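Local coordinates for protein cortical-lytic enzyme (Bacillus cereus, PDB 4S3J) that probably acts as an N-acetylglucosaminidase that degrades spore cortex peptidoglycan during germination, recognising muramic acid delta-lactam and cleaving only partially degraded material, at residues I116-K119 against E120-N124; L331-K334 against Q335-P339; K341-S345 against V346-A350. One frame throughout, in Å; residues are numbered along the deposited sequence.

Contact 1. Residues I116-K119 against E120-N124; sequences IPIK and ESLVN
The flat group at the centre is the peptide joining Lys119 to Glu120, and its carbonyl oxygen is where the helix takes hold. Two carbons flank that oxygen from opposite faces of the peptide: Leu122 CB lies 3.4 Å from Lys119 O on one side, Val123 CG2 3.5 Å from Lys119 O on the other. Val123 N reaches Lys119 O at 3.1 Å, almost on the line of the C=O bond (161°), while Leu122 N, on the same face as its own CB, lies 3.0 Å from Lys119 O in a weak, bent bond. The Lys119 side chain touches chiefly through its root, CB being 3.8 Å from Ser121 OG, and its extended chain then leads away.

One residue earlier, Ile118 turns inward. With CG2 opposite its backbone N (CG1 chi1 -56°), that methyl meets Val123 CG2 at 3.8 Å and Leu122 CD2 at 4.0 Å, its side chain crossing both at about a right angle. Ile158 and Ile161 of helix 155-164 continue the apolar patch.

Lys119 is the N-cap, so Ile118 against Val123 is a hydrophobic staple, closing the start of helix 120-129 where the chain leaves strand 104-111 of the family 18 glycosyl hydrolase TIM barrel.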
ATOM      1  N   ILE A 116     -22.292   9.405  -4.398  1.00 27.76           N
ATOM      2  CA  ILE A 116     -22.319  10.577  -5.253  1.00 26.35           C
ATOM      3  C   ILE A 116     -23.186  11.626  -4.574  1.00 34.47           C
ATOM      4  O   ILE A 116     -24.365  11.364  -4.314  1.00 39.20           O
ATOM      5  CB  ILE A 116     -22.882  10.265  -6.665  1.00 42.06           C
ATOM      6  CG1 ILE A 116     -22.073   9.156  -7.342  1.00 54.38           C
ATOM      7  CG2 ILE A 116     -22.866  11.518  -7.541  1.00 48.47           C
ATOM      8  CD1 ILE A 116     -22.743   8.563  -8.570  1.00 60.27           C
ATOM      9  N   PRO A 117     -22.606  12.799  -4.249  1.00 32.76           N
ATOM     10  CA  PRO A 117     -21.200  13.204  -4.411  1.00 31.92           C
ATOM     11  C   PRO A 117     -20.241  12.471  -3.473  1.00 27.39           C
ATOM     12  O   PRO A 117     -20.681  11.776  -2.567  1.00 27.41           O
ATOM     13  CB  PRO A 117     -21.226  14.703  -4.094  1.00 36.01           C
ATOM     14  CG  PRO A 117     -22.396  14.879  -3.205  1.00 40.10           C
ATOM     15  CD  PRO A 117     -23.418  13.879  -3.662  1.00 36.50           C
ATOM     16  N   ILE A 118     -18.942  12.632  -3.709  1.00 25.93           N
ATOM     17  CA  ILE A 118     -17.921  12.024  -2.863  1.00 22.74           C
ATOM     18  C   ILE A 118     -18.045  12.585  -1.449  1.00 24.07           C
ATOM     19  O   ILE A 118     -18.229  13.787  -1.268  1.00 26.32           O
ATOM     20  CB  ILE A 118     -16.503  12.294  -3.394  1.00 20.06           C
ATOM     21  CG1 ILE A 118     -16.351  11.829  -4.839  1.00 28.28           C
ATOM     22  CG2 ILE A 118     -15.442  11.581  -2.534  1.00 20.17           C
ATOM     23  CD1 ILE A 118     -15.081  12.348  -5.508  1.00 33.93           C
ATOM     24  N   LYS A 119     -17.929  11.721  -0.447  1.00 24.01           N
ATOM     25  CA  LYS A 119     -17.986  12.175   0.941  1.00 27.33           C
ATOM     26  C   LYS A 119     -16.905  13.212   1.242  1.00 23.48           C
ATOM     27  O   LYS A 119     -15.757  13.098   0.805  1.00 22.73           O
ATOM     28  CB  LYS A 119     -17.836  10.998   1.910  1.00 30.59           C
ATOM     29  CG  LYS A 119     -19.040  10.057   1.967  1.00 34.72           C
ATOM     30  CD  LYS A 119     -18.778   8.923   2.944  1.00 46.77           C
ATOM     31  CE  LYS A 119     -19.804   7.816   2.794  1.00 65.86           C
ATOM     32  NZ  LYS A 119     -19.446   6.627   3.612  1.00 79.44           N
ATOM     33  N   GLU A 120     -17.289  14.222   2.011  1.00 20.03           N
ATOM     34  CA  GLU A 120     -16.356  15.253   2.437  1.00 20.82           C
ATOM     35  C   GLU A 120     -15.149  14.654   3.167  1.00 20.54           C
ATOM     36  O   GLU A 120     -14.019  15.065   2.943  1.00 18.62           O
ATOM     37  CB  GLU A 120     -17.089  16.236   3.351  1.00 19.57           C
ATOM     38  CG  GLU A 120     -16.284  17.441   3.811  1.00 28.39           C
ATOM     39  CD  GLU A 120     -17.048  18.286   4.830  1.00 28.82           C
ATOM     40  OE1 GLU A 120     -18.212  17.958   5.128  1.00 29.02           O
ATOM     41  OE2 GLU A 120     -16.490  19.278   5.339  1.00 25.89           O
ATOM     42  N   SER A 121     -15.385  13.640   3.997  1.00 23.06           N
ATOM     43  CA  SER A 121     -14.304  13.024   4.763  1.00 21.23           C
ATOM     44  C   SER A 121     -13.272  12.393   3.828  1.00 15.52           C
ATOM     45  O   SER A 121     -12.074  12.410   4.090  1.00 18.96           O
ATOM     46  CB  SER A 121     -14.884  11.985   5.740  1.00 21.19           C
ATOM     47  OG  SER A 121     -15.649  11.030   5.033  1.00 23.97           O
ATOM     48  N   LEU A 122     -13.744  11.875   2.700  1.00 17.01           N
ATOM     49  CA  LEU A 122     -12.880  11.229   1.735  1.00 19.30           C
ATOM     50  C   LEU A 122     -12.072  12.244   0.918  1.00 17.83           C
ATOM     51  O   LEU A 122     -10.876  12.041   0.629  1.00 18.83           O
ATOM     52  CB  LEU A 122     -13.730  10.356   0.836  1.00 23.67           C
ATOM     53  CG  LEU A 122     -13.078   9.187   0.119  1.00 28.19           C
ATOM     54  CD1 LEU A 122     -12.276   8.299   1.069  1.00 20.68           C
ATOM     55  CD2 LEU A 122     -14.161   8.369  -0.593  1.00 22.79           C
ATOM     56  N   VAL A 123     -12.704  13.354   0.561  1.00 19.40           N
ATOM     57  CA  VAL A 123     -11.971  14.430  -0.092  1.00 21.44           C
ATOM     58  C   VAL A 123     -10.914  14.997   0.869  1.00 20.17           C
ATOM     59  O   VAL A 123      -9.781  15.279   0.474  1.00 20.74           O
ATOM     60  CB  VAL A 123     -12.920  15.532  -0.589  1.00 25.29           C
ATOM     61  CG1 VAL A 123     -12.134  16.657  -1.233  1.00 28.28           C
ATOM     62  CG2 VAL A 123     -13.907  14.951  -1.589  1.00 23.73           C
ATOM     63  N   ASN A 124     -11.249  15.119   2.152  1.00 19.06           N
ATOM     64  CA  ASN A 124     -10.261  15.610   3.107  1.00 16.90           C
ATOM     65  C   ASN A 124      -9.079  14.646   3.273  1.00 13.82           C
ATOM     66  O   ASN A 124      -7.935  15.069   3.368  1.00 19.77           O
ATOM     67  CB  ASN A 124     -10.904  15.860   4.474  1.00 20.67           C
ATOM     68  CG  ASN A 124     -11.708  17.145   4.518  1.00 30.65           C
ATOM     69  OD1 ASN A 124     -11.488  18.054   3.723  1.00 40.17           O
ATOM     70  ND2 ASN A 124     -12.615  17.239   5.483  1.00 29.64           N
TER

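Contact 2. Residues L331-K334 against Q335-P339; sequences LPFK and QGNPP
Asn337 folds back over Lys334 and Pro332, and two hydrogen bonds fix it there. The first is backbone to backbone: Asn337 N gives to Lys334 O at 3.1 Å, closing a type II beta turn. The donor stands well above the carbonyl plane, 38° out of it, so this bond is not directed at a lone pair. The second uses the side chain. Asn337 ND2 donates to Pro332 O at 3.0 Å, with that oxygen lying practically in the plane of the amide, and the N-H pointing at it fairly straight (158°). CG of Asn337 lies beside its own backbone N (chi1 -81°), which carries the amide back across the turn. The same residue thus ties down two carbonyls, two residues apart.

Among the van der Waals contacts, Asn337 OD1 rests 3.7 Å from Lys334 CB, and Asn337 CB comes within 3.3 Å of Lys334 O. The Lys334 chain bends twice on its way out and leads away from the turn. Phe333 and Gln335 run side by side in the same direction; Phe333 CZ and Gln335 NE2 are 4.1 Å apart, the ring and amide planes nearly perpendicular. Outside the turn, the Phe333 side chain touches Pro292, while Leu331 packs on strand 379-383.

Backbone conformation completes the account. Gly336 has a positive phi, the backbone shape that favours glycine at the third position of a type II turn; the cis Leu331-Pro332 bond lies upstream. Lys334-Asn337, with Gln335 and Gly336 at its corners, is thus a glycine-containing type II turn at the surface, in the connection between antiparallel strands 318-330 and 341-343, consistent with the small alpha+beta insertion that many family 18 chitinases carry on their TIM barrel.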
ATOM      1  N   LEU A 331     -15.923 -15.706  14.205  1.00 13.91           N
ATOM      2  CA  LEU A 331     -15.544 -17.123  14.267  1.00 15.34           C
ATOM      3  C   LEU A 331     -16.715 -17.946  14.782  1.00 17.36           C
ATOM      4  O   LEU A 331     -17.548 -17.436  15.521  1.00 20.85           O
ATOM      5  CB  LEU A 331     -14.315 -17.312  15.177  1.00 17.72           C
ATOM      6  CG  LEU A 331     -13.021 -16.616  14.749  1.00 20.17           C
ATOM      7  CD1 LEU A 331     -11.903 -16.824  15.782  1.00 20.00           C
ATOM      8  CD2 LEU A 331     -12.555 -17.100  13.410  1.00 27.66           C
ATOM      9  N   PRO A 332     -16.785 -19.231  14.392  1.00 19.82           N
ATOM     10  CA  PRO A 332     -15.845 -19.918  13.503  1.00 21.88           C
ATOM     11  C   PRO A 332     -16.078 -19.556  12.042  1.00 18.49           C
ATOM     12  O   PRO A 332     -17.213 -19.219  11.669  1.00 20.21           O
ATOM     13  CB  PRO A 332     -16.150 -21.395  13.759  1.00 27.41           C
ATOM     14  CG  PRO A 332     -17.622 -21.408  14.082  1.00 24.49           C
ATOM     15  CD  PRO A 332     -17.850 -20.137  14.875  1.00 28.27           C
ATOM     16  N   PHE A 333     -15.032 -19.640  11.224  1.00 20.77           N
ATOM     17  CA  PHE A 333     -15.196 -19.412   9.802  1.00 20.82           C
ATOM     18  C   PHE A 333     -15.956 -20.578   9.196  1.00 24.49           C
ATOM     19  O   PHE A 333     -15.642 -21.743   9.442  1.00 24.11           O
ATOM     20  CB  PHE A 333     -13.866 -19.252   9.089  1.00 22.78           C
ATOM     21  CG  PHE A 333     -14.010 -19.185   7.601  1.00 25.95           C
ATOM     22  CD1 PHE A 333     -14.499 -18.037   7.001  1.00 25.17           C
ATOM     23  CD2 PHE A 333     -13.704 -20.273   6.804  1.00 28.13           C
ATOM     24  CE1 PHE A 333     -14.654 -17.965   5.634  1.00 32.23           C
ATOM     25  CE2 PHE A 333     -13.861 -20.203   5.437  1.00 31.82           C
ATOM     26  CZ  PHE A 333     -14.337 -19.054   4.852  1.00 31.76           C
ATOM     27  N   LYS A 334     -16.952 -20.236   8.387  1.00 22.07           N
ATOM     28  CA  LYS A 334     -17.794 -21.202   7.698  1.00 38.10           C
ATOM     29  C   LYS A 334     -18.271 -20.629   6.376  1.00 32.31           C
ATOM     30  O   LYS A 334     -18.459 -19.423   6.273  1.00 24.94           O
ATOM     31  CB  LYS A 334     -18.997 -21.570   8.573  1.00 33.04           C
ATOM     32  CG  LYS A 334     -18.913 -22.945   9.167  1.00 53.90           C
ATOM     33  CD  LYS A 334     -19.497 -23.979   8.209  1.00 67.73           C
ATOM     34  CE  LYS A 334     -18.842 -25.340   8.386  1.00 69.97           C
ATOM     35  NZ  LYS A 334     -17.548 -25.427   7.649  1.00 65.55           N
ATOM     36  N   GLN A 335     -18.418 -21.457   5.345  1.00 42.12           N
ATOM     37  CA  GLN A 335     -18.939 -20.934   4.088  1.00 43.85           C
ATOM     38  C   GLN A 335     -20.347 -20.430   4.386  1.00 29.01           C
ATOM     39  O   GLN A 335     -21.090 -21.043   5.153  1.00 31.40           O
ATOM     40  CB  GLN A 335     -18.950 -21.987   2.978  1.00 61.96           C
ATOM     41  CG  GLN A 335     -17.576 -22.307   2.406  1.00 69.13           C
ATOM     42  CD  GLN A 335     -16.944 -21.125   1.693  1.00 80.65           C
ATOM     43  OE1 GLN A 335     -17.636 -20.207   1.250  1.00 72.73           O
ATOM     44  NE2 GLN A 335     -15.622 -21.140   1.585  1.00 97.51           N
ATOM     45  N   GLY A 336     -20.698 -19.288   3.816  1.00 26.96           N
ATOM     46  CA  GLY A 336     -21.998 -18.692   4.049  1.00 30.12           C
ATOM     47  C   GLY A 336     -21.969 -17.659   5.154  1.00 26.02           C
ATOM     48  O   GLY A 336     -22.965 -16.982   5.390  1.00 27.23           O
ATOM     49  N   ASN A 337     -20.838 -17.537   5.846  1.00 21.42           N
ATOM     50  CA  ASN A 337     -20.691 -16.471   6.811  1.00 16.67           C
ATOM     51  C   ASN A 337     -20.797 -15.121   6.133  1.00 19.35           C
ATOM     52  O   ASN A 337     -20.557 -14.997   4.928  1.00 22.17           O
ATOM     53  CB  ASN A 337     -19.340 -16.527   7.544  1.00 17.62           C
ATOM     54  CG  ASN A 337     -19.310 -17.522   8.690  1.00 23.81           C
ATOM     55  OD1 ASN A 337     -20.296 -18.163   9.008  1.00 28.56           O
ATOM     56  ND2 ASN A 337     -18.169 -17.590   9.363  1.00 26.15           N
ATOM     57  N   PRO A 338     -21.144 -14.088   6.901  1.00 21.22           N
ATOM     58  CA  PRO A 338     -21.044 -12.751   6.322  1.00 18.90           C
ATOM     59  C   PRO A 338     -19.605 -12.406   5.989  1.00 19.04           C
ATOM     60  O   PRO A 338     -18.681 -12.999   6.562  1.00 21.77           O
ATOM     61  CB  PRO A 338     -21.586 -11.853   7.424  1.00 23.68           C
ATOM     62  CG  PRO A 338     -21.237 -12.568   8.673  1.00 26.48           C
ATOM     63  CD  PRO A 338     -21.421 -14.026   8.350  1.00 21.42           C
ATOM     64  N   PRO A 339     -19.403 -11.474   5.061  1.00 18.21           N
ATOM     65  CA  PRO A 339     -18.029 -11.080   4.756  1.00 19.48           C
ATOM     66  C   PRO A 339     -17.378 -10.425   5.972  1.00 18.02           C
ATOM     67  O   PRO A 339     -18.071  -9.822   6.799  1.00 15.84           O
ATOM     68  CB  PRO A 339     -18.197 -10.075   3.610  1.00 22.16           C
ATOM     69  CG  PRO A 339     -19.612  -9.567   3.740  1.00 33.59           C
ATOM     70  CD  PRO A 339     -20.399 -10.727   4.266  1.00 24.64           C
TER

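Contact 3. Residues K341-S345 against V346-A350; sequences KAVSS and VAAVA
Ser344 and Ala347 meet because the Ser344 hydroxyl sits between its own backbone N and carbonyl carbon (chi1 71°), which swings OG forward over the first turn of the helix. There it accepts from Ala347 N at 3.0 Å, with an N-H...O angle of 155°, and also rests against the methyl, Ala347 CB being 3.3 Å from Ser344 OG. Val343 is turned in a comparable way: its CG2 occupies the corresponding place between N and C (CG1 chi1 -69°) and comes within 4.1 Å of Ala348 CB. Alongside, Val343 CB lies 4.2 Å from Ala347 CB.

Ser344 is thus a serine N-cap, giving the Ala347 amide, in the first turn of the helix, a side-chain acceptor, and Val343 against Ala348 forms the hydrophobic staple that goes with it. Together they mark the passage from strand 341-343, paired with strand 318-330 through Gly326 and Asp328, into helix 345-354.

Main-chain bonds then take over. Ala348 N gives to Ser344 O at 2.9 Å, so both the side chain and the carbonyl of the cap residue bind the first turn. Val349 N gives to Ser345 O at 3.1 Å, and the same oxygen is covered on another flank by a methyl, Val349 CG2 lying 3.4 Å from Ser345 O. The Ser345 hydroxyl has its partner outside the two segments, the carbonyl of Glu385. Phe384 touches Ala348 and Phe414 touches Ser345, while Pro413 packs on the capping serine itself.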
ATOM      1  N   LYS A 341     -15.400  -7.638   8.054  1.00 12.11           N
ATOM      2  CA  LYS A 341     -15.539  -6.174   8.031  1.00 13.72           C
ATOM      3  C   LYS A 341     -14.176  -5.541   7.851  1.00 12.69           C
ATOM      4  O   LYS A 341     -13.241  -5.853   8.594  1.00 13.72           O
ATOM      5  CB  LYS A 341     -16.176  -5.694   9.329  1.00 17.87           C
ATOM      6  CG  LYS A 341     -16.442  -4.205   9.417  1.00 40.63           C
ATOM      7  CD  LYS A 341     -17.231  -3.881  10.681  1.00 68.77           C
ATOM      8  CE  LYS A 341     -17.059  -2.426  11.112  1.00 79.10           C
ATOM      9  NZ  LYS A 341     -18.091  -2.004  12.110  1.00 78.22           N
ATOM     10  N   ALA A 342     -14.035  -4.662   6.858  1.00 14.24           N
ATOM     11  CA  ALA A 342     -12.758  -3.983   6.653  1.00 13.11           C
ATOM     12  C   ALA A 342     -12.578  -2.941   7.716  1.00 14.68           C
ATOM     13  O   ALA A 342     -13.526  -2.222   8.059  1.00 16.34           O
ATOM     14  CB  ALA A 342     -12.706  -3.337   5.269  1.00 18.06           C
ATOM     15  N   VAL A 343     -11.354  -2.852   8.226  1.00 14.65           N
ATOM     16  CA  VAL A 343     -11.014  -1.863   9.233  1.00 12.75           C
ATOM     17  C   VAL A 343      -9.735  -1.113   8.885  1.00  9.64           C
ATOM     18  O   VAL A 343      -8.754  -1.683   8.390  1.00 12.89           O
ATOM     19  CB  VAL A 343     -10.839  -2.523  10.631  1.00 12.10           C
ATOM     20  CG1 VAL A 343     -12.177  -3.016  11.162  1.00 15.82           C
ATOM     21  CG2 VAL A 343      -9.832  -3.659  10.578  1.00 14.06           C
ATOM     22  N   SER A 344      -9.727   0.171   9.218  1.00 11.09           N
ATOM     23  CA  SER A 344      -8.501   0.955   9.192  1.00 12.91           C
ATOM     24  C   SER A 344      -7.579   0.541  10.351  1.00 10.21           C
ATOM     25  O   SER A 344      -8.013  -0.135  11.278  1.00 11.34           O
ATOM     26  CB  SER A 344      -8.828   2.432   9.288  1.00 12.77           C
ATOM     27  OG  SER A 344      -9.278   2.737  10.594  1.00 12.57           O
ATOM     28  N   SER A 345      -6.332   0.996  10.317  1.00 11.26           N
ATOM     29  CA  SER A 345      -5.377   0.693  11.387  1.00 11.04           C
ATOM     30  C   SER A 345      -5.894   1.285  12.690  1.00 12.88           C
ATOM     31  O   SER A 345      -5.844   0.637  13.750  1.00 12.05           O
ATOM     32  CB  SER A 345      -3.998   1.246  10.993  1.00 11.93           C
ATOM     33  OG  SER A 345      -2.977   0.899  11.932  1.00 14.24           O
ATOM     34  N   VAL A 346      -6.396   2.517  12.611  1.00 11.19           N
ATOM     35  CA  VAL A 346      -6.919   3.209  13.799  1.00 11.45           C
ATOM     36  C   VAL A 346      -8.140   2.472  14.340  1.00 10.37           C
ATOM     37  O   VAL A 346      -8.280   2.295  15.560  1.00 11.72           O
ATOM     38  CB  VAL A 346      -7.245   4.680  13.457  1.00 10.07           C
ATOM     39  CG1 VAL A 346      -8.005   5.362  14.570  1.00 14.67           C
ATOM     40  CG2 VAL A 346      -5.956   5.441  13.116  1.00 14.18           C
ATOM     41  N   ALA A 347      -9.016   1.998  13.448  1.00 10.46           N
ATOM     42  CA  ALA A 347     -10.228   1.304  13.892  1.00 10.48           C
ATOM     43  C   ALA A 347      -9.915  -0.044  14.517  1.00  8.39           C
ATOM     44  O   ALA A 347     -10.589  -0.494  15.451  1.00 11.32           O
ATOM     45  CB  ALA A 347     -11.201   1.128  12.713  1.00 14.09           C
ATOM     46  N   ALA A 348      -8.893  -0.709  13.995  1.00 10.28           N
ATOM     47  CA  ALA A 348      -8.462  -1.991  14.532  1.00 10.42           C
ATOM     48  C   ALA A 348      -7.994  -1.804  15.975  1.00  9.71           C
ATOM     49  O   ALA A 348      -8.409  -2.528  16.877  1.00  9.92           O
ATOM     50  CB  ALA A 348      -7.352  -2.593  13.673  1.00 11.40           C
ATOM     51  N   VAL A 349      -7.136  -0.813  16.199  1.00  9.66           N
ATOM     52  CA  VAL A 349      -6.667  -0.541  17.564  1.00  8.90           C
ATOM     53  C   VAL A 349      -7.867  -0.206  18.444  1.00 12.41           C
ATOM     54  O   VAL A 349      -7.941  -0.616  19.602  1.00 11.02           O
ATOM     55  CB  VAL A 349      -5.650   0.596  17.595  1.00 10.81           C
ATOM     56  CG1 VAL A 349      -5.248   0.939  19.045  1.00 14.17           C
ATOM     57  CG2 VAL A 349      -4.428   0.207  16.792  1.00 12.81           C
ATOM     58  N   ALA A 350      -8.842   0.514  17.900  1.00  9.85           N
ATOM     59  CA  ALA A 350     -10.012   0.890  18.690  1.00 10.63           C
ATOM     60  C   ALA A 350     -10.829  -0.328  19.135  1.00 11.20           C
ATOM     61  O   ALA A 350     -11.423  -0.319  20.225  1.00 13.07           O
ATOM     62  CB  ALA A 350     -10.877   1.865  17.901  1.00 12.26           C
TER

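Overall arrangement
Contacts 1 and 3 both start a helix and both are partly buried, with centres about 20 Å apart and no touch between them. Each carries a hydrophobic staple, but contact 1 relies on a backbone carbonyl at its N-cap, whereas contact 3 adds a serine hydroxyl. Contact 2 is a surface turn without any helix, with glycine at its corner; it has no comparable apolar pair and rests on two hydrogen bonds, one from an asparagine amide. Contact 2 is the loop joining strands 318-330 and 341-343, and contact 3 carries the second of these into helix 345-354; contact 1 instead belongs to the junction of strand 104-111 with helix 120-129.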